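Local coordinates for protein diol-dehydratase (Roseburia inulinivorans, PDB 5I2A) that dehydrates 1,2-propanediol without vitamin B12, as a glycyl radical enzyme of the pyruvate formate lyase-like superfamily, at residues E28-A34 against G84-E90; L96-E101 against K118-L122; V49-A54 against K520-P525; Y140-T145 against N509-I514; T202-L207 against C534-S540. All coordinates share one frame. Residues are numbered along the deposited sequence.

Overall arrangement
All five contacts lie in the pyruvate formate lyase-like region. Contacts 1, 3, 4 and 5 are mostly buried; contact 2, partly exposed, ends in a salt bridge to exposed Glu101. Contacts 1 and 2 touch through Thr87, Leu96 and Leu121, their centres about 11 Å apart. Contacts 3 and 5, equally close, meet where Val50 packs on Phe206. Helix 489-521 serves contact 4 through its body and contact 3 through its C-terminal end. Chemistry varies accordingly: contact 1 is rich in hydrogen bonds, contact 3 mainly apolar with one water bridge, contact 4 turns on one asparagine, and contact 5 packs an aromatic ring on backbone. Contacts 4 and 5 reach the second subunit.

Contact 1 of 5, residues E28-A34 against G84-E90; sequences EIEAARA and GCQTYPE
Arg33, Gln86 and Thr87 have the most surface covered between segment 28-34 (28-30 extended, Ala31 turning into helix 32-43) and the irregular segment 84-90. A single parallel beta bridge pairs Ile29 with Cys85 (CA to CA 5.1 Å): Cys85 N donates to Glu28 O at 3.0 Å, and Glu30 N to Cys85 O at 2.8 Å. Gln86, with chi1 and chi2 both m, curls its amide toward the start of the helix, so that Arg33 N donates to Gln86 OE1 at 3.0 Å; its NE2 shares water 2 with Glu30 OE1, while Glu30 is held more directly by the backbone of Ile80 and Ala81. Thr87 sets CG2 3.6 Å from Ile29 CG2 and OG1 3.3 Å from Ala34 CB. Its N donates to water 1, which also accepts from Ala34 N and donates to Glu30 O. Arg33 is fully extended to chi3 (all t). Its CD lies over the Tyr88 ring, 3.9 Å from the centroid, a CH-pi contact, and its NH1 donates to Thr87 O at 3.2 Å. The guanidinium then forms a salt bridge with Glu90, NH2 to OE1 at 2.7 Å and NH1 to OE2 at 3.0 Å; its NE bonds to Ile278 O. A buried arginine thus has its charge balanced by a carboxylate and its polar edge met by backbone carbonyls, tying the first turn of helix 32-43 to the segment beside it.

Contact 2 of 5, residues L96-E101 against K118-L122; sequences LEAEFE and KKRLL
Residues 96-101 leave the short helix 94-97 through a type I beta turn from Glu97 to Phe100, and face one side of helix 115-125 at residues 118-122. The nearest CA pairs are Glu97 with Leu122 at 7.4 Å and Phe100 with Lys118 at 6.9 Å. Leu96 (chi1 t, chi2 p) points at the partner helix and places CD2 4.0 Å from Leu121 CD1; both leucines also touch Thr87. Next, Glu97 (chi1 m, chi2 t) brings its CD within 3.5 Å of Leu122 CD2, while water 3 donates both to Glu97 OE2 (2.7 Å) and to Leu122 O (2.8 Å). The turn, closed by a weak Phe100 N to Glu97 O bond (3.3 Å), then directs Phe100 inward. At chi1 m, its ring lies beneath the Lys118 chain: Lys118 CG sits over the face, 3.9 Å from the centroid in a CH-pi contact, while Leu121 CB (4.0 Å from CZ) and Leu122 CG (3.8 Å from CE2) meet the edge. Last comes Glu101, whose OE2 forms a salt bridge with Lys118 NZ at 2.7 Å. Lys118 is m at chi1 and t from there on, so its straight chain runs over the ring to the carboxylate; Glu115 is a second partner of its ammonium. The methylene groups of one lysine therefore cover an aromatic ring while its charged end is paired with Glu101 and Glu115, closing an apolar patch with ion pairs.

Contact 3 of 5, residues V49-A54 against K520-P525; sequences VVMRKA and KLAPLP
Residues 49-54 form the first turns of helix 49-63, with Lys53 N bonded to Val49 O and Ala54 N to Val50 O. Against them, helix 489-521 ends at Leu521, Ala522 leaves the helix, and Pro523 and Leu524 lead on to helix 525-529, Leu524 being its N-cap. CA atoms come closest at Val50 and Pro523 (5.8 Å), then Val49 and Leu521, and Ala54 and Pro525 (both 6.5 Å). Val49 (chi1 t) puts CG1 3.8 Å from Pro523 CD and 3.5 Å from Leu521 O. Val50 (chi1 p) meets Pro523 CG through CB at 3.8 Å and Pro525 CD through CG2 at 4.0 Å; Ala54 CB lies 4.1 Å from Pro525 CG. Lys53, m at chi1 to chi3, folds along the link, its CG 3.4 Å from Pro523 O, and water 4 joins its NZ to Leu521 O (2.9 Å each). What results is a proline-rich helix-to-helix connection, from the end of helix 489-521 to the start of helix 525-529, packed on the first turns of helix 49-63.

Contact 4 of 5, residues Y140-T145 against N509-I514; sequences YMAPET and NADNAI
Asn509 OD1 accepts two hydrogen bonds, from Ala142 N at 3.0 Å and from Thr145 OG1 at 2.8 Å. Both donors belong to the start of helix 143-150, where Ala142 is the N-cap residue and Thr145 (chi1 m) lies in the first turn; Asn509, at chi1 t, reaches across from helix 489-521. Its ND2 donates to water 5 at 2.9 Å, which in turn donates to Tyr140 O at 2.6 Å. Asn509 ND2 also bonds to Phe195 O of the second subunit. Ser201 of that subunit bonds to Tyr140 O as well. Beyond these bonds the packing is small and close. Tyr140 and Ala513 give the nearest CA pair, 5.1 Å, with their CB atoms 3.7 Å apart. Met141 (chi1 m, then t, t) stretches along the helix, its CG 3.6 Å from Ala513 CB and its CE 3.6 Å from Ile514 CG1. Thr145 CG2 rests 3.6 Å from Ala510 CB. The small Ala513 allows the close approach at Tyr140 and Met141, while Ala510 takes the Thr145 methyl. Here an asparagine side chain from a long helix holds the N-terminus of another helix, right at the dimer interface.

Contact 5 of 5, residues T202-L207 against C534-S540; sequences TKMCFL and CIKRGMS
Gly538, at phi 73°, is the unusual point of this contact: it is the C-prime residue of a Schellman motif that ends helix 534-537, with Met539 N bonded to Cys534 O at 3.3 Å and Gly538 N weakly to Ile535 O at 3.3 Å. Its CA comes 4.3 Å from that of Lys203 in helix 200-233, so close that a CB there would clash with Lys203 CG, which adds to the preference of positive phi for glycine. From this point residues 539-540 continue in extended conformation. Phe206 (chi1 t, chi2 70°) fills the angle between helix end and tail: the backbone at Met539 C and Ser540 N covers one ring face, with CE1 3.5 Å from Ser540 N, while CE2 reaches Cys534 O at 3.5 Å and CZ lies 4.0 Å from Cys534 CB. Val50 packs on the same ring. Lys203, t throughout, runs past the glycine to donate from NZ to Lys536 O at 3.1 Å, and its ammonium has a salt bridge to Glu189. Leu207 CD2 (chi1 m, chi2 t) lies 3.6 Å from Ile535 O and 4.2 Å from Ile535 CG2. Water 6 links Thr202 OG1 (2.8 Å) with Gly538 O, to which it donates at 3.1 Å. The whole is a glycine-terminated helix C-terminus packed against the side of a long helix, with a lysine on one of its last carbonyls: a Schellman-capped helix end.

Contact 1 of 5, residues E28-A34 against G84-E90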
# COMPACT_ATOMS: atom_id res chain seq x y z
N GLU A 28 -7.16 9.60 34.35
CA GLU A 28 -7.43 10.79 33.55
C GLU A 28 -6.93 10.64 32.12
O GLU A 28 -5.84 10.15 31.89
CB GLU A 28 -6.78 12.02 34.19
CG GLU A 28 -6.86 13.28 33.33
CD GLU A 28 -6.30 14.53 34.02
OE1 GLU A 28 -5.65 14.38 35.07
OE2 GLU A 28 -6.51 15.65 33.52
N ILE A 29 -7.73 11.11 31.17
CA ILE A 29 -7.35 11.19 29.76
C ILE A 29 -6.48 12.44 29.48
O ILE A 29 -6.86 13.55 29.85
CB ILE A 29 -8.60 11.22 28.85
CG1 ILE A 29 -9.38 9.92 28.99
CG2 ILE A 29 -8.23 11.50 27.39
CD1 ILE A 29 -10.82 10.00 28.50
N GLU A 30 -5.34 12.25 28.84
CA GLU A 30 -4.44 13.35 28.50
C GLU A 30 -4.27 13.53 26.98
O GLU A 30 -4.35 12.57 26.21
CB GLU A 30 -3.08 13.15 29.19
CG GLU A 30 -3.25 13.15 30.71
CD GLU A 30 -1.97 13.00 31.52
OE1 GLU A 30 -0.85 12.91 30.96
OE2 GLU A 30 -2.11 12.98 32.76
N ALA A 31 -4.02 14.77 26.57
CA ALA A 31 -4.07 15.15 25.16
C ALA A 31 -2.71 15.24 24.48
O ALA A 31 -2.65 15.39 23.27
CB ALA A 31 -4.79 16.49 25.03
N ALA A 32 -1.63 15.16 25.25
CA ALA A 32 -0.31 15.42 24.69
C ALA A 32 0.06 14.50 23.50
O ALA A 32 0.61 14.97 22.52
CB ALA A 32 0.75 15.31 25.77
N ARG A 33 -0.21 13.20 23.60
CA ARG A 33 0.15 12.29 22.50
C ARG A 33 -0.55 12.69 21.20
O ARG A 33 0.06 12.71 20.14
CB ARG A 33 -0.18 10.83 22.83
CG ARG A 33 0.41 9.84 21.80
CD ARG A 33 0.02 8.38 22.08
NE ARG A 33 0.54 7.50 21.03
CZ ARG A 33 0.01 7.38 19.82
NH1 ARG A 33 -1.08 8.06 19.50
NH2 ARG A 33 0.55 6.56 18.92
N ALA A 34 -1.84 12.98 21.31
CA ALA A 34 -2.63 13.31 20.13
C ALA A 34 -2.09 14.58 19.49
O ALA A 34 -1.99 14.67 18.27
CB ALA A 34 -4.09 13.48 20.50
N GLY A 84 -3.56 7.00 34.14
CA GLY A 84 -4.20 7.78 33.11
C GLY A 84 -3.95 7.15 31.75
O GLY A 84 -3.34 6.08 31.66
N CYS A 85 -4.45 7.78 30.69
CA CYS A 85 -4.11 7.32 29.35
C CYS A 85 -3.93 8.48 28.39
O CYS A 85 -4.52 9.55 28.55
CB CYS A 85 -5.19 6.37 28.82
SG CYS A 85 -6.79 7.16 28.47
N GLN A 86 -3.08 8.25 27.40
CA GLN A 86 -3.04 9.09 26.21
C GLN A 86 -4.14 8.64 25.26
O GLN A 86 -4.86 7.69 25.56
CB GLN A 86 -1.67 9.00 25.53
CG GLN A 86 -0.50 9.49 26.40
CD GLN A 86 -0.54 10.99 26.67
OE1 GLN A 86 -1.24 11.74 25.99
NE2 GLN A 86 0.22 11.44 27.67
N THR A 87 -4.26 9.32 24.11
CA THR A 87 -5.23 8.94 23.09
C THR A 87 -4.54 8.63 21.76
O THR A 87 -3.38 8.99 21.56
CB THR A 87 -6.30 10.04 22.85
OG1 THR A 87 -5.69 11.21 22.31
CG2 THR A 87 -7.00 10.40 24.17
N TYR A 88 -5.24 7.93 20.89
CA TYR A 88 -4.64 7.34 19.70
C TYR A 88 -5.55 7.60 18.49
O TYR A 88 -6.19 6.69 17.95
CB TYR A 88 -4.38 5.82 19.93
CG TYR A 88 -3.41 5.59 21.08
CD1 TYR A 88 -3.81 5.77 22.40
CD2 TYR A 88 -2.09 5.20 20.85
CE1 TYR A 88 -2.94 5.61 23.45
CE2 TYR A 88 -1.20 5.02 21.90
CZ TYR A 88 -1.64 5.22 23.21
OH TYR A 88 -0.80 5.07 24.27
N PRO A 89 -5.61 8.87 18.06
CA PRO A 89 -6.53 9.25 16.98
C PRO A 89 -6.19 8.62 15.63
O PRO A 89 -7.03 8.64 14.74
CB PRO A 89 -6.38 10.78 16.91
CG PRO A 89 -5.00 11.04 17.39
CD PRO A 89 -4.79 10.01 18.50
N GLU A 90 -4.99 8.06 15.48
CA GLU A 90 -4.62 7.39 14.23
C GLU A 90 -5.53 6.18 13.99
O GLU A 90 -5.70 5.74 12.85
CB GLU A 90 -3.14 6.96 14.24
CG GLU A 90 -2.77 5.86 15.23
CD GLU A 90 -2.21 6.40 16.55
OE1 GLU A 90 -1.26 5.80 17.10
OE2 GLU A 90 -2.71 7.43 17.05
O HOH W 1 -3.48 12.13 23.61
O HOH W 2 0.71 13.97 29.22

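Contact 2 of 5, residues L96-E101 against K118-L122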
# COMPACT_ATOMS: atom_id res chain seq x y z
N LEU A 96 -14.70 9.05 21.23
CA LEU A 96 -14.23 9.70 22.44
C LEU A 96 -14.80 11.11 22.56
O LEU A 96 -15.24 11.51 23.62
CB LEU A 96 -12.69 9.73 22.46
CG LEU A 96 -12.06 10.51 23.61
CD1 LEU A 96 -12.57 10.04 24.97
CD2 LEU A 96 -10.54 10.43 23.53
N GLU A 97 -14.80 11.84 21.45
CA GLU A 97 -15.42 13.15 21.42
C GLU A 97 -16.90 13.05 21.78
O GLU A 97 -17.41 13.91 22.48
CB GLU A 97 -15.25 13.81 20.05
CG GLU A 97 -13.81 14.11 19.73
CD GLU A 97 -13.65 14.91 18.45
OE1 GLU A 97 -14.67 15.19 17.80
OE2 GLU A 97 -12.51 15.25 18.10
N ALA A 98 -17.56 11.98 21.34
CA ALA A 98 -18.98 11.78 21.64
C ALA A 98 -19.22 11.47 23.12
O ALA A 98 -20.35 11.56 23.59
CB ALA A 98 -19.56 10.66 20.79
N GLU A 99 -18.17 11.10 23.85
CA GLU A 99 -18.32 10.76 25.26
C GLU A 99 -17.70 11.81 26.18
O GLU A 99 -17.54 11.56 27.37
CB GLU A 99 -17.67 9.40 25.57
CG GLU A 99 -18.41 8.22 24.98
CD GLU A 99 -17.89 6.87 25.49
OE1 GLU A 99 -17.65 6.72 26.71
OE2 GLU A 99 -17.74 5.96 24.65
N PHE A 100 -17.34 12.97 25.64
CA PHE A 100 -16.70 14.01 26.46
C PHE A 100 -17.45 14.33 27.76
O PHE A 100 -16.83 14.52 28.80
CB PHE A 100 -16.54 15.31 25.67
CG PHE A 100 -15.30 15.37 24.83
CD1 PHE A 100 -14.34 14.38 24.89
CD2 PHE A 100 -15.08 16.45 23.97
CE1 PHE A 100 -13.20 14.44 24.12
CE2 PHE A 100 -13.96 16.52 23.21
CZ PHE A 100 -13.01 15.52 23.28
N GLU A 101 -18.77 14.38 27.69
CA GLU A 101 -19.57 14.82 28.82
C GLU A 101 -19.97 13.67 29.75
O GLU A 101 -20.45 13.91 30.86
CB GLU A 101 -20.83 15.56 28.33
CG GLU A 101 -20.52 16.74 27.42
CD GLU A 101 -19.46 17.64 28.03
OE1 GLU A 101 -19.69 18.16 29.13
OE2 GLU A 101 -18.38 17.81 27.42
N LYS A 118 -10.42 18.44 26.62
CA LYS A 118 -11.42 18.35 25.56
C LYS A 118 -11.09 19.30 24.40
O LYS A 118 -11.13 18.90 23.23
CB LYS A 118 -12.81 18.67 26.10
CG LYS A 118 -13.36 17.68 27.13
CD LYS A 118 -14.68 18.21 27.68
CE LYS A 118 -15.19 17.41 28.88
NZ LYS A 118 -16.52 17.95 29.34
N LYS A 119 -10.77 20.55 24.72
CA LYS A 119 -10.46 21.53 23.68
C LYS A 119 -9.24 21.13 22.87
O LYS A 119 -9.23 21.25 21.65
CB LYS A 119 -10.26 22.92 24.28
CG LYS A 119 -11.52 23.51 24.92
CD LYS A 119 -12.80 23.07 24.19
CE LYS A 119 -13.04 23.87 22.89
NZ LYS A 119 -14.39 23.61 22.30
N ARG A 120 -8.21 20.65 23.55
CA ARG A 120 -7.00 20.24 22.87
C ARG A 120 -7.23 19.02 21.96
O ARG A 120 -6.68 18.95 20.87
CB ARG A 120 -5.91 19.95 23.87
CG ARG A 120 -5.53 21.17 24.69
CD ARG A 120 -4.08 21.14 25.04
NE ARG A 120 -3.84 20.48 26.29
CZ ARG A 120 -2.75 19.78 26.57
NH1 ARG A 120 -1.80 19.60 25.68
NH2 ARG A 120 -2.64 19.24 27.77
N LEU A 121 -8.03 18.07 22.42
CA LEU A 121 -8.34 16.89 21.62
C LEU A 121 -9.13 17.27 20.38
O LEU A 121 -8.89 16.74 19.31
CB LEU A 121 -9.10 15.83 22.44
CG LEU A 121 -8.26 15.09 23.48
CD1 LEU A 121 -9.09 14.08 24.28
CD2 LEU A 121 -7.07 14.40 22.82
N LEU A 122 -10.06 18.22 20.53
CA LEU A 122 -10.88 18.64 19.39
C LEU A 122 -10.00 19.17 18.27
O LEU A 122 -10.20 18.83 17.10
CB LEU A 122 -11.91 19.69 19.79
CG LEU A 122 -13.11 19.17 20.57
CD1 LEU A 122 -14.01 20.33 21.01
CD2 LEU A 122 -13.90 18.18 19.74
O HOH W 3 -12.22 17.10 16.16

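Contact 3 of 5, residues V49-A54 against K520-P525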
# COMPACT_ATOMS: atom_id res chain seq x y z
N VAL A 49 4.43 6.00 4.51
CA VAL A 49 3.72 5.79 5.76
C VAL A 49 4.63 5.35 6.90
O VAL A 49 4.58 5.90 7.99
CB VAL A 49 2.60 4.74 5.61
CG1 VAL A 49 1.83 4.63 6.90
CG2 VAL A 49 1.66 5.11 4.46
N VAL A 50 5.46 4.34 6.66
CA VAL A 50 6.21 3.77 7.75
C VAL A 50 7.25 4.78 8.26
O VAL A 50 7.58 4.78 9.45
CB VAL A 50 6.88 2.43 7.35
CG1 VAL A 50 8.03 2.62 6.37
CG2 VAL A 50 7.35 1.70 8.59
N MET A 51 7.76 5.64 7.38
CA MET A 51 8.69 6.69 7.79
C MET A 51 7.94 7.73 8.62
O MET A 51 8.46 8.23 9.62
CB MET A 51 9.37 7.34 6.58
CG MET A 51 10.31 8.49 6.95
SD MET A 51 11.61 8.03 8.12
CE MET A 51 12.48 6.76 7.19
N ARG A 52 6.72 8.03 8.22
CA ARG A 52 5.91 8.97 8.99
C ARG A 52 5.63 8.42 10.40
O ARG A 52 5.63 9.20 11.36
CB ARG A 52 4.61 9.29 8.27
CG ARG A 52 4.82 9.92 6.87
CD ARG A 52 3.50 10.31 6.23
NE ARG A 52 2.90 11.48 6.86
CZ ARG A 52 1.63 11.84 6.70
NH1 ARG A 52 0.82 11.10 5.95
NH2 ARG A 52 1.16 12.93 7.29
N LYS A 53 5.41 7.11 10.52
CA LYS A 53 5.15 6.50 11.84
C LYS A 53 6.40 6.59 12.73
O LYS A 53 6.30 6.87 13.92
CB LYS A 53 4.74 5.02 11.72
CG LYS A 53 3.48 4.74 10.92
CD LYS A 53 2.24 5.18 11.63
CE LYS A 53 2.00 4.33 12.87
NZ LYS A 53 0.93 4.91 13.68
N ALA A 54 7.56 6.34 12.14
CA ALA A 54 8.84 6.41 12.85
C ALA A 54 9.08 7.82 13.35
O ALA A 54 9.44 8.02 14.51
CB ALA A 54 9.99 5.95 11.97
N LYS A 520 -1.82 -0.88 5.84
CA LYS A 520 -1.65 0.25 4.95
C LYS A 520 -1.36 1.54 5.70
O LYS A 520 -0.59 2.36 5.24
CB LYS A 520 -2.88 0.41 4.06
CG LYS A 520 -3.01 -0.75 3.03
CD LYS A 520 -4.29 -0.68 2.23
CE LYS A 520 -4.37 -1.79 1.15
NZ LYS A 520 -3.32 -1.65 0.12
N LEU A 521 -1.95 1.70 6.88
CA LEU A 521 -1.87 2.98 7.56
C LEU A 521 -1.08 2.95 8.87
O LEU A 521 -0.62 3.99 9.33
CB LEU A 521 -3.29 3.52 7.81
CG LEU A 521 -4.10 3.89 6.56
CD1 LEU A 521 -5.50 4.39 6.94
CD2 LEU A 521 -3.36 4.96 5.73
N ALA A 522 -0.92 1.78 9.48
CA ALA A 522 -0.25 1.74 10.78
C ALA A 522 0.81 0.64 10.95
O ALA A 522 0.73 -0.13 11.91
CB ALA A 522 -1.31 1.63 11.90
N PRO A 523 1.81 0.57 10.05
CA PRO A 523 2.96 -0.30 10.31
C PRO A 523 3.75 0.24 11.49
O PRO A 523 3.82 1.45 11.67
CB PRO A 523 3.76 -0.23 9.01
CG PRO A 523 3.50 1.18 8.51
CD PRO A 523 2.04 1.45 8.88
N LEU A 524 4.32 -0.65 12.30
CA LEU A 524 5.00 -0.23 13.52
C LEU A 524 6.44 -0.65 13.49
O LEU A 524 6.76 -1.81 13.73
CB LEU A 524 4.30 -0.82 14.74
CG LEU A 524 2.80 -0.56 14.85
CD1 LEU A 524 2.24 -1.27 16.08
CD2 LEU A 524 2.52 0.94 14.91
N PRO A 525 7.34 0.28 13.18
CA PRO A 525 8.74 -0.12 13.08
C PRO A 525 9.35 -0.55 14.41
O PRO A 525 10.19 -1.44 14.37
CB PRO A 525 9.44 1.13 12.53
CG PRO A 525 8.43 2.22 12.61
CD PRO A 525 7.09 1.62 12.63
O HOH W 4 -1.17 5.46 11.77

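Contact 4 of 5, residues Y140-T145 against N509-I514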
# COMPACT_ATOMS: atom_id res chain seq x y z
N TYR A 140 -13.55 -1.20 3.66
CA TYR A 140 -13.14 -2.50 3.12
C TYR A 140 -14.07 -3.66 3.53
O TYR A 140 -13.84 -4.79 3.13
CB TYR A 140 -11.71 -2.83 3.57
CG TYR A 140 -10.61 -2.34 2.64
CD1 TYR A 140 -10.72 -2.46 1.25
CD2 TYR A 140 -9.44 -1.80 3.17
CE1 TYR A 140 -9.68 -2.04 0.42
CE2 TYR A 140 -8.42 -1.37 2.35
CZ TYR A 140 -8.53 -1.50 0.99
OH TYR A 140 -7.47 -1.07 0.22
N MET A 141 -15.10 -3.38 4.32
CA MET A 141 -16.02 -4.43 4.77
C MET A 141 -17.21 -4.60 3.82
O MET A 141 -17.79 -3.63 3.39
CB MET A 141 -16.54 -4.12 6.17
CG MET A 141 -15.45 -4.06 7.22
SD MET A 141 -16.08 -3.69 8.86
CE MET A 141 -14.54 -3.54 9.76
N ALA A 142 -17.58 -5.85 3.53
CA ALA A 142 -18.75 -6.11 2.71
C ALA A 142 -20.04 -5.62 3.37
O ALA A 142 -20.12 -5.54 4.60
CB ALA A 142 -18.86 -7.59 2.40
N PRO A 143 -21.05 -5.25 2.56
CA PRO A 143 -22.34 -4.84 3.13
C PRO A 143 -22.95 -5.92 4.02
O PRO A 143 -23.53 -5.60 5.05
CB PRO A 143 -23.22 -4.59 1.90
CG PRO A 143 -22.26 -4.30 0.79
CD PRO A 143 -21.05 -5.15 1.09
N GLU A 144 -22.80 -7.19 3.63
CA GLU A 144 -23.34 -8.29 4.42
C GLU A 144 -22.64 -8.37 5.78
O GLU A 144 -23.25 -8.71 6.78
CB GLU A 144 -23.20 -9.62 3.66
CG GLU A 144 -24.13 -9.75 2.43
CD GLU A 144 -23.61 -9.05 1.18
OE1 GLU A 144 -22.62 -8.29 1.25
OE2 GLU A 144 -24.18 -9.28 0.10
N THR A 145 -21.35 -8.05 5.80
CA THR A 145 -20.57 -7.98 7.02
C THR A 145 -21.08 -6.88 7.96
O THR A 145 -21.22 -7.10 9.17
CB THR A 145 -19.09 -7.74 6.71
OG1 THR A 145 -18.61 -8.79 5.86
CG2 THR A 145 -18.26 -7.70 7.98
N ASN A 509 -14.28 -11.73 7.01
CA ASN A 509 -14.27 -10.53 6.17
C ASN A 509 -13.97 -9.26 7.00
O ASN A 509 -13.15 -8.44 6.60
CB ASN A 509 -15.62 -10.38 5.44
CG ASN A 509 -15.65 -9.19 4.49
OD1 ASN A 509 -16.13 -8.12 4.85
ND2 ASN A 509 -15.13 -9.37 3.27
N ALA A 510 -14.60 -9.13 8.16
CA ALA A 510 -14.41 -7.95 9.01
C ALA A 510 -12.96 -7.83 9.51
O ALA A 510 -12.34 -6.77 9.41
CB ALA A 510 -15.39 -7.98 10.19
N ASP A 511 -12.42 -8.92 10.03
CA ASP A 511 -11.05 -8.90 10.54
C ASP A 511 -10.04 -8.67 9.41
O ASP A 511 -9.09 -7.92 9.58
CB ASP A 511 -10.73 -10.20 11.28
CG ASP A 511 -11.20 -10.18 12.71
OD1 ASP A 511 -11.19 -9.10 13.33
OD2 ASP A 511 -11.56 -11.26 13.22
N ASN A 512 -10.24 -9.33 8.28
CA ASN A 512 -9.33 -9.15 7.14
C ASN A 512 -9.37 -7.69 6.65
O ASN A 512 -8.35 -7.13 6.29
CB ASN A 512 -9.67 -10.12 6.00
CG ASN A 512 -9.22 -11.56 6.30
OD1 ASN A 512 -8.54 -11.81 7.30
ND2 ASN A 512 -9.58 -12.49 5.43
N ALA A 513 -10.55 -7.09 6.66
CA ALA A 513 -10.68 -5.67 6.31
C ALA A 513 -9.87 -4.78 7.26
O ALA A 513 -9.16 -3.88 6.83
CB ALA A 513 -12.15 -5.25 6.29
N ILE A 514 -9.99 -5.04 8.56
CA ILE A 514 -9.24 -4.28 9.55
C ILE A 514 -7.73 -4.54 9.41
O ILE A 514 -6.92 -3.64 9.59
CB ILE A 514 -9.75 -4.61 10.97
CG1 ILE A 514 -11.21 -4.16 11.10
CG2 ILE A 514 -8.89 -3.95 12.06
CD1 ILE A 514 -11.96 -4.76 12.31
O HOH W 5 -14.99 -6.79 1.94

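Contact 5 of 5, residues T202-L207 against C534-S540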
# COMPACT_ATOMS: atom_id res chain seq x y z
N THR A 202 11.37 0.22 -0.50
CA THR A 202 10.49 -0.07 0.61
C THR A 202 11.23 -0.77 1.75
O THR A 202 10.97 -0.49 2.92
CB THR A 202 9.30 -0.94 0.15
OG1 THR A 202 9.80 -2.07 -0.58
CG2 THR A 202 8.33 -0.12 -0.74
N LYS A 203 12.14 -1.67 1.41
CA LYS A 203 12.93 -2.35 2.44
C LYS A 203 13.78 -1.34 3.19
O LYS A 203 13.80 -1.33 4.42
CB LYS A 203 13.82 -3.46 1.83
CG LYS A 203 14.76 -4.11 2.85
CD LYS A 203 15.26 -5.50 2.39
CE LYS A 203 16.03 -6.21 3.52
NZ LYS A 203 16.60 -7.54 3.11
N MET A 204 14.47 -0.48 2.45
CA MET A 204 15.39 0.46 3.09
C MET A 204 14.63 1.51 3.87
O MET A 204 15.09 1.91 4.92
CB MET A 204 16.31 1.12 2.06
CG MET A 204 17.41 0.19 1.53
SD MET A 204 18.58 -0.28 2.84
CE MET A 204 18.93 1.33 3.50
N CYS A 205 13.47 1.94 3.38
CA CYS A 205 12.66 2.86 4.17
C CYS A 205 12.28 2.24 5.53
O CYS A 205 12.35 2.90 6.56
CB CYS A 205 11.40 3.28 3.41
SG CYS A 205 10.47 4.62 4.20
N PHE A 206 11.86 0.98 5.52
CA PHE A 206 11.47 0.28 6.75
C PHE A 206 12.67 0.16 7.70
O PHE A 206 12.55 0.45 8.88
CB PHE A 206 10.90 -1.10 6.43
CG PHE A 206 10.62 -1.94 7.64
CD1 PHE A 206 9.59 -1.62 8.51
CD2 PHE A 206 11.41 -3.05 7.91
CE1 PHE A 206 9.35 -2.39 9.63
CE2 PHE A 206 11.16 -3.83 9.03
CZ PHE A 206 10.13 -3.50 9.89
N LEU A 207 13.82 -0.25 7.16
CA LEU A 207 15.03 -0.37 7.97
C LEU A 207 15.45 0.99 8.55
O LEU A 207 15.82 1.06 9.71
CB LEU A 207 16.17 -1.01 7.16
CG LEU A 207 15.93 -2.46 6.71
CD1 LEU A 207 17.09 -3.03 5.90
CD2 LEU A 207 15.63 -3.37 7.90
N CYS A 534 11.09 -9.53 10.68
CA CYS A 534 10.77 -8.27 10.03
C CYS A 534 12.00 -7.59 9.41
O CYS A 534 11.95 -7.13 8.27
CB CYS A 534 10.09 -7.35 11.04
SG CYS A 534 8.50 -8.03 11.59
N ILE A 535 13.11 -7.58 10.13
CA ILE A 535 14.32 -6.92 9.66
C ILE A 535 14.82 -7.57 8.37
O ILE A 535 15.06 -6.89 7.38
CB ILE A 535 15.43 -6.96 10.75
CG1 ILE A 535 15.13 -5.91 11.81
CG2 ILE A 535 16.81 -6.74 10.14
CD1 ILE A 535 15.91 -6.09 13.09
N LYS A 536 14.93 -8.89 8.37
CA LYS A 536 15.39 -9.62 7.20
C LYS A 536 14.45 -9.49 6.00
O LYS A 536 14.90 -9.39 4.87
CB LYS A 536 15.58 -11.09 7.57
CG LYS A 536 16.11 -11.97 6.47
CD LYS A 536 16.31 -13.39 7.00
CE LYS A 536 17.16 -13.37 8.27
NZ LYS A 536 17.18 -14.69 8.97
N ARG A 537 13.14 -9.49 6.25
CA ARG A 537 12.19 -9.42 5.15
C ARG A 537 11.99 -7.99 4.67
O ARG A 537 11.50 -7.77 3.58
CB ARG A 537 10.84 -10.02 5.56
CG ARG A 537 10.93 -11.53 5.81
CD ARG A 537 9.60 -12.10 6.27
NE ARG A 537 9.71 -13.53 6.48
CZ ARG A 537 8.71 -14.30 6.92
NH1 ARG A 537 7.52 -13.77 7.20
NH2 ARG A 537 8.91 -15.59 7.09
N GLY A 538 12.37 -7.03 5.50
CA GLY A 538 12.22 -5.64 5.16
C GLY A 538 10.79 -5.15 5.22
O GLY A 538 10.43 -4.23 4.49
N MET A 539 9.96 -5.75 6.07
CA MET A 539 8.57 -5.31 6.21
C MET A 539 8.09 -5.45 7.65
O MET A 539 8.58 -6.28 8.39
CB MET A 539 7.64 -6.08 5.28
CG MET A 539 7.75 -7.59 5.44
SD MET A 539 7.35 -8.43 3.90
CE MET A 539 5.63 -8.79 4.16
N SER A 540 7.13 -4.62 8.02
CA SER A 540 6.59 -4.60 9.36
C SER A 540 5.81 -5.87 9.68
O SER A 540 5.39 -6.62 8.79
CB SER A 540 5.68 -3.38 9.54
OG SER A 540 4.45 -3.57 8.89
O HOH W 6 9.87 -3.98 1.45